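Local coordinates for transketolase (Campylobacter jejuni, PDB 3L84), which belongs to the transketolase family of thiamine diphosphate-binding enzymes and is built as a dimer of multidomain subunits, at residues M200-A204 with Q205-V209; G214-Y217 with E218-N221. All blocks are in the same frame, centred on the assembly; numbering follows the deposited sequence. Where two conformers were deposited one is given.

Contact 1: residues M200-A204 with Q205-V209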
HETATM    1  N   MSE A 200      -2.762  27.058   0.474  1.00  9.06           N
HETATM    2  CA  MSE A 200      -1.467  27.042   1.125  1.00  9.76           C
HETATM    3  C   MSE A 200      -0.691  25.742   0.952  1.00  7.97           C
HETATM    4  O   MSE A 200       0.542  25.752   0.750  1.00  8.45           O
HETATM    5  CB  MSE A 200      -1.625  27.343   2.616  1.00  9.97           C
HETATM    6  CG  MSE A 200      -0.342  27.618   3.347  1.00 13.22           C
HETATM    7 SE   MSE A 200      -0.574  28.135   5.180  0.60 18.21          SE
HETATM    8  CE  MSE A 200      -2.232  28.869   5.199  1.00  7.90           C
ATOM      9  N   ARG A 201      -1.401  24.611   1.015  1.00  8.12           N
ATOM     10  CA  ARG A 201      -0.798  23.314   0.804  1.00  7.99           C
ATOM     11  C   ARG A 201      -0.117  23.257  -0.543  1.00  7.79           C
ATOM     12  O   ARG A 201       1.038  22.824  -0.646  1.00  8.43           O
ATOM     13  CB  ARG A 201      -1.895  22.256   0.870  1.00  8.49           C
ATOM     14  CG  ARG A 201      -1.590  20.920   0.216  1.00  8.27           C
ATOM     15  CD  ARG A 201      -2.824  20.069   0.155  1.00  8.49           C
ATOM     16  NE  ARG A 201      -2.596  18.882  -0.651  1.00  8.07           N
ATOM     17  CZ  ARG A 201      -3.394  17.822  -0.664  1.00  7.65           C
ATOM     18  NH1 ARG A 201      -4.461  17.752   0.142  1.00  7.62           N
ATOM     19  NH2 ARG A 201      -3.144  16.815  -1.506  1.00  8.10           N
ATOM     20  N   PHE A 202      -0.838  23.679  -1.584  1.00  7.96           N
ATOM     21  CA  PHE A 202      -0.272  23.580  -2.929  1.00  8.30           C
ATOM     22  C   PHE A 202       0.783  24.641  -3.225  1.00  8.64           C
ATOM     23  O   PHE A 202       1.752  24.380  -3.939  1.00  8.13           O
ATOM     24  CB  PHE A 202      -1.383  23.585  -3.978  1.00  8.03           C
ATOM     25  CG  PHE A 202      -2.017  22.222  -4.174  1.00  7.55           C
ATOM     26  CD1 PHE A 202      -3.001  21.774  -3.325  1.00  8.54           C
ATOM     27  CD2 PHE A 202      -1.636  21.424  -5.223  1.00  8.60           C
ATOM     28  CE1 PHE A 202      -3.574  20.522  -3.494  1.00  8.59           C
ATOM     29  CE2 PHE A 202      -2.199  20.182  -5.400  1.00  9.83           C
ATOM     30  CZ  PHE A 202      -3.183  19.737  -4.520  1.00  8.88           C
ATOM     31  N   GLU A 203       0.622  25.834  -2.642  1.00  8.42           N
ATOM     32  CA  GLU A 203       1.686  26.820  -2.746  1.00  8.85           C
ATOM     33  C   GLU A 203       2.968  26.344  -2.061  1.00  8.32           C
ATOM     34  O   GLU A 203       4.072  26.585  -2.550  1.00  9.12           O
ATOM     35  CB  GLU A 203       1.221  28.178  -2.190  1.00  9.14           C
ATOM     36  CG  GLU A 203       0.176  28.834  -3.123  1.00 10.79           C
ATOM     37  CD  GLU A 203      -0.379  30.170  -2.638  1.00 13.65           C
ATOM     38  OE1 GLU A 203      -1.058  30.852  -3.459  1.00 16.19           O
ATOM     39  OE2 GLU A 203      -0.179  30.560  -1.466  1.00 16.71           O
ATOM     40  N   ALA A 204       2.838  25.573  -0.977  1.00  7.83           N
ATOM     41  CA  ALA A 204       4.009  25.006  -0.285  1.00  8.29           C
ATOM     42  C   ALA A 204       4.755  24.012  -1.173  1.00  9.02           C
ATOM     43  O   ALA A 204       5.962  23.808  -1.016  1.00  9.89           O
ATOM     44  CB  ALA A 204       3.592  24.327   1.016  1.00  9.41           C
ATOM     45  N   GLN A 205       4.041  23.430  -2.130  1.00  8.28           N
ATOM     46  CA  GLN A 205       4.587  22.476  -3.081  1.00  8.89           C
ATOM     47  C   GLN A 205       4.833  23.086  -4.447  1.00  9.43           C
ATOM     48  O   GLN A 205       4.921  22.355  -5.441  1.00 11.19           O
ATOM     49  CB  GLN A 205       3.660  21.260  -3.220  1.00  8.88           C
ATOM     50  CG  GLN A 205       3.495  20.502  -1.957  1.00  9.97           C
ATOM     51  CD  GLN A 205       2.721  19.213  -2.136  1.00 11.05           C
ATOM     52  OE1 GLN A 205       1.659  19.212  -2.754  1.00 11.86           O
ATOM     53  NE2 GLN A 205       3.230  18.100  -1.602  1.00  9.53           N
ATOM     54  N   GLY A 206       4.933  24.412  -4.534  1.00  9.07           N
ATOM     55  CA  GLY A 206       5.371  25.071  -5.746  1.00  9.57           C
ATOM     56  C   GLY A 206       4.351  25.236  -6.845  1.00  9.29           C
ATOM     57  O   GLY A 206       4.746  25.419  -7.992  1.00 11.08           O
ATOM     58  N   PHE A 207       3.069  25.217  -6.497  1.00  8.52           N
ATOM     59  CA  PHE A 207       2.010  25.458  -7.465  1.00  8.66           C
ATOM     60  C   PHE A 207       1.545  26.923  -7.467  1.00  8.57           C
ATOM     61  O   PHE A 207       1.608  27.638  -6.451  1.00  9.36           O
ATOM     62  CB  PHE A 207       0.760  24.632  -7.132  1.00  9.01           C
ATOM     63  CG  PHE A 207       0.840  23.158  -7.511  1.00  8.08           C
ATOM     64  CD1 PHE A 207       1.770  22.311  -6.934  1.00  7.90           C
ATOM     65  CD2 PHE A 207      -0.088  22.599  -8.386  1.00  8.18           C
ATOM     66  CE1 PHE A 207       1.813  20.961  -7.283  1.00  9.14           C
ATOM     67  CE2 PHE A 207      -0.071  21.274  -8.710  1.00  8.67           C
ATOM     68  CZ  PHE A 207       0.879  20.447  -8.163  1.00  9.16           C
ATOM     69  N   GLU A 208       1.039  27.349  -8.621  1.00  9.11           N
ATOM     70  CA  GLU A 208       0.164  28.522  -8.700  1.00  8.88           C
ATOM     71  C   GLU A 208      -1.270  28.070  -8.477  1.00  8.79           C
ATOM     72  O   GLU A 208      -1.686  27.061  -9.071  1.00 10.41           O
ATOM     73  CB  GLU A 208       0.263  29.197 -10.063  1.00  9.75           C
ATOM     74  CG  GLU A 208      -0.691  30.411 -10.205  1.00 12.42           C
ATOM     75  CD  GLU A 208      -0.498  31.241 -11.463  1.00 14.94           C
ATOM     76  OE1 GLU A 208       0.196  30.838 -12.419  1.00 15.48           O
ATOM     77  OE2 GLU A 208      -1.086  32.351 -11.507  1.00 16.78           O
ATOM     78  N   VAL A 209      -2.026  28.792  -7.653  1.00  7.74           N
ATOM     79  CA  VAL A 209      -3.361  28.382  -7.264  1.00  8.30           C
ATOM     80  C   VAL A 209      -4.421  29.419  -7.643  1.00  8.21           C
ATOM     81  O   VAL A 209      -4.317  30.576  -7.233  1.00  9.34           O
ATOM     82  CB  VAL A 209      -3.445  28.073  -5.760  1.00  9.08           C
ATOM     83  CG1 VAL A 209      -4.891  27.655  -5.422  1.00 10.23           C
ATOM     84  CG2 VAL A 209      -2.414  26.991  -5.351  1.00  9.14           C
TER
HETATM   85  O   HOH W   1      -0.762  18.207  -2.757  1.00 10.16           O
HETATM   86  O   HOH W   2      -0.724  30.889  -6.126  1.00 11.08           O
HETATM   87  O   HOH W   3       4.153  28.188  -5.034  1.00 22.30           O
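A Schellman motif ends helix 198-204 here, with Phe202 and Phe207 meeting both through the backbone and through their rings. Phe207 N donates to Phe202 O at 3.0 Å, and inside that loop Gly206 N reaches Glu203 O at 3.1 Å, approaching from above the carbonyl plane. Gly206, the C-prime residue, turns the chain with a positive phi. The Phe202 ring brings its edge to the face of Phe207 in a T-shaped stack, planes at 85°, with Phe202 CD2 over the centre of the Phe207 ring, 3.6 Å above its plane. Both side chains, CG anti to the carbonyl carbon (chi1 -82° and -77°), lie side by side, pointing the same way. Phe202 CB also packs on Val209 CG2 at 3.8 Å. Three waters add bridges between the segments: Arg201 NE to Gln205 OE1, Glu203 OE1 to Val209 N, and Glu203 O to Phe207 O. Glu203 OE1 is also paired with Lys199, Arg201 bonds Leu155 O, and Gln205 NE2 reaches Glu196 of the second subunit. The aromatic pair is buried against Cys164 of helix 158-169 and Leu235 of strand 234-239, while Ala204 packs on Met200 of the second subunit.

Contact 2: residues G214-Y217 with E218-N221; sequences GHDY and EEIN
Asp216, in one of its two modelled conformers, caps the N-terminus of helix 217-228, its carboxylate accepting from Glu219 N. In that conformer the bond from Glu219 N to Asp216 OD1 is 2.9 Å long, bent to 151° at the hydrogen, and uses the anti lone pair of OD1. CG anti to the backbone N (chi1 -172°) sets the carboxylate beside its own carbonyl carbon, where OD1 takes up this first-turn amide. The same OD1 has a second donor in a water at 2.8 Å, which also donates, at a longer 3.2 Å, to Glu218 OE1. The main chain starts the regular pattern at once: Ile220 N bonds Asp216 O at 3.0 Å, and Asn221 N bonds Tyr217 O at 3.0 Å. Glu219 crosses this Asp216 conformer at about a right angle, leaving Glu219 OE2 4.1 Å from Asp216 OD1; this nearness of like charges may be eased by the amide and water at OD1 and by Asn213 N, which bonds Glu219 OE1. Ile220 CD1 lies against Gly214 O at 3.4 Å. His215 hydrogen-bonds Asp37 through ND1 and Thr241 N through NE2, and Asn221 OD1 bonds His45 NE2. Tyr217 packs on helix 3-24, and Ile220 wedges between helix 30-42 and Ile212 of strand 208-213.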
ATOM      1  N   GLY A 214     -17.032  27.083 -10.402  1.00  8.37           N
ATOM      2  CA  GLY A 214     -17.029  26.066 -11.448  1.00  8.19           C
ATOM      3  C   GLY A 214     -18.287  25.972 -12.277  1.00  9.65           C
ATOM      4  O   GLY A 214     -18.377  25.087 -13.150  1.00 10.12           O
ATOM      5  N   HIS A 215     -19.255  26.865 -12.045  1.00 10.18           N
ATOM      6  CA  HIS A 215     -20.451  26.978 -12.891  1.00 10.41           C
ATOM      7  C   HIS A 215     -20.525  28.279 -13.657  1.00 11.99           C
ATOM      8  O   HIS A 215     -21.554  28.567 -14.283  1.00 13.73           O
ATOM      9  CB  HIS A 215     -21.728  26.750 -12.069  1.00 10.23           C
ATOM     10  CG  HIS A 215     -21.715  25.443 -11.350  1.00  8.77           C
ATOM     11  ND1 HIS A 215     -21.562  24.241 -12.008  1.00  9.16           N
ATOM     12  CD2 HIS A 215     -21.775  25.138 -10.033  1.00 10.43           C
ATOM     13  CE1 HIS A 215     -21.532  23.258 -11.127  1.00  9.56           C
ATOM     14  NE2 HIS A 215     -21.675  23.776  -9.919  1.00 10.87           N
ATOM     15  N   ASP A 216     -19.451  29.061 -13.634  1.00 10.52           N
ATOM     16  CA  ASP A 216     -19.424  30.320 -14.358  0.50 10.92           C
ATOM     17  C   ASP A 216     -18.491  30.190 -15.541  1.00 10.53           C
ATOM     18  O   ASP A 216     -17.279  30.090 -15.402  1.00 10.12           O
ATOM     19  CB  ASP A 216     -19.009  31.483 -13.464  0.50 11.14           C
ATOM     20  CG  ASP A 216     -19.166  32.830 -14.154  0.50 11.68           C
ATOM     21  OD1 ASP A 216     -18.226  33.263 -14.841  0.50 13.34           O
ATOM     22  OD2 ASP A 216     -20.242  33.452 -14.024  0.50 13.52           O
ATOM     23  N   TYR A 217     -19.073  30.191 -16.739  1.00  9.85           N
ATOM     24  CA  TYR A 217     -18.293  29.900 -17.929  1.00 10.44           C
ATOM     25  C   TYR A 217     -17.140  30.873 -18.141  1.00 10.72           C
ATOM     26  O   TYR A 217     -16.027  30.442 -18.503  1.00 10.96           O
ATOM     27  CB  TYR A 217     -19.180  29.870 -19.179  1.00 10.29           C
ATOM     28  CG  TYR A 217     -20.283  28.833 -19.080  1.00  8.74           C
ATOM     29  CD1 TYR A 217     -19.988  27.484 -19.005  1.00  9.08           C
ATOM     30  CD2 TYR A 217     -21.603  29.209 -19.030  1.00  9.44           C
ATOM     31  CE1 TYR A 217     -20.961  26.537 -18.882  1.00  8.77           C
ATOM     32  CE2 TYR A 217     -22.609  28.262 -18.908  1.00  9.48           C
ATOM     33  CZ  TYR A 217     -22.266  26.915 -18.825  1.00  8.38           C
ATOM     34  OH  TYR A 217     -23.242  25.968 -18.658  1.00  8.86           O
ATOM     35  N   GLU A 218     -17.394  32.156 -17.890  1.00 11.27           N
ATOM     36  CA  GLU A 218     -16.355  33.149 -18.032  1.00 12.56           C
ATOM     37  C   GLU A 218     -15.221  32.904 -17.048  1.00 10.83           C
ATOM     38  O   GLU A 218     -14.065  33.029 -17.412  1.00 10.08           O
ATOM     39  CB  GLU A 218     -16.952  34.561 -17.891  1.00 13.19           C
ATOM     40  CG  GLU A 218     -15.960  35.726 -17.989  1.00 19.59           C
ATOM     41  CD  GLU A 218     -16.611  37.117 -17.941  1.00 27.16           C
ATOM     42  OE1 GLU A 218     -17.725  37.277 -17.374  1.00 31.26           O
ATOM     43  OE2 GLU A 218     -15.987  38.075 -18.472  1.00 32.41           O
ATOM     44  N   GLU A 219     -15.533  32.589 -15.801  1.00 10.54           N
ATOM     45  CA  GLU A 219     -14.466  32.385 -14.814  1.00  9.90           C
ATOM     46  C   GLU A 219     -13.644  31.129 -15.157  1.00 10.12           C
ATOM     47  O   GLU A 219     -12.415  31.122 -15.033  1.00 10.98           O
ATOM     48  CB  GLU A 219     -15.039  32.199 -13.408  1.00 10.82           C
ATOM     49  CG  GLU A 219     -15.614  33.440 -12.772  1.00 12.21           C
ATOM     50  CD  GLU A 219     -16.056  33.205 -11.335  1.00 15.48           C
ATOM     51  OE1 GLU A 219     -15.290  32.548 -10.566  1.00 10.84           O
ATOM     52  OE2 GLU A 219     -17.157  33.701 -10.954  1.00 18.19           O
ATOM     53  N   ILE A 220     -14.308  30.082 -15.642  1.00 10.32           N
ATOM     54  CA  ILE A 220     -13.602  28.851 -16.025  1.00 10.25           C
ATOM     55  C   ILE A 220     -12.643  29.145 -17.170  1.00  9.27           C
ATOM     56  O   ILE A 220     -11.473  28.759 -17.143  1.00  9.39           O
ATOM     57  CB  ILE A 220     -14.562  27.737 -16.456  1.00 10.63           C
ATOM     58  CG1 ILE A 220     -15.521  27.347 -15.328  1.00 11.22           C
ATOM     59  CG2 ILE A 220     -13.772  26.513 -16.940  1.00 10.33           C
ATOM     60  CD1 ILE A 220     -16.831  26.646 -15.777  1.00 10.05           C
ATOM     61  N   ASN A 221     -13.135  29.848 -18.191  1.00  9.01           N
ATOM     62  CA  ASN A 221     -12.329  30.165 -19.353  1.00  9.23           C
ATOM     63  C   ASN A 221     -11.118  31.019 -18.955  1.00  8.70           C
ATOM     64  O   ASN A 221      -9.993  30.714 -19.357  1.00  8.34           O
ATOM     65  CB  ASN A 221     -13.146  30.857 -20.431  1.00  8.79           C
ATOM     66  CG  ASN A 221     -12.358  31.091 -21.662  1.00 10.32           C
ATOM     67  OD1 ASN A 221     -11.915  30.157 -22.314  1.00 11.23           O
ATOM     68  ND2 ASN A 221     -12.200  32.362 -22.033  1.00 14.93           N
TER
HETATM   69  O   HOH W   4     -17.754  35.957 -14.512  1.00 27.43           O

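Contacts 1 and 2 stand in series at the two ends of strand 208-213, an outermost strand, within this chain, of the parallel sheet in the thiamine diphosphate-binding domain. Residues 200-209 close one helix and lead into the strand; residues 214-221 leave it and open the next helix. Their centres are 22 Å apart and they do not touch. Contact 1 is the more buried, joins aromatic packing to backbone bonds, and borders the second subunit. Contact 2 is only partly buried, is touched by no other protein chain of the assembly, and relies on a carboxylate where contact 1 relies on a glycine turn.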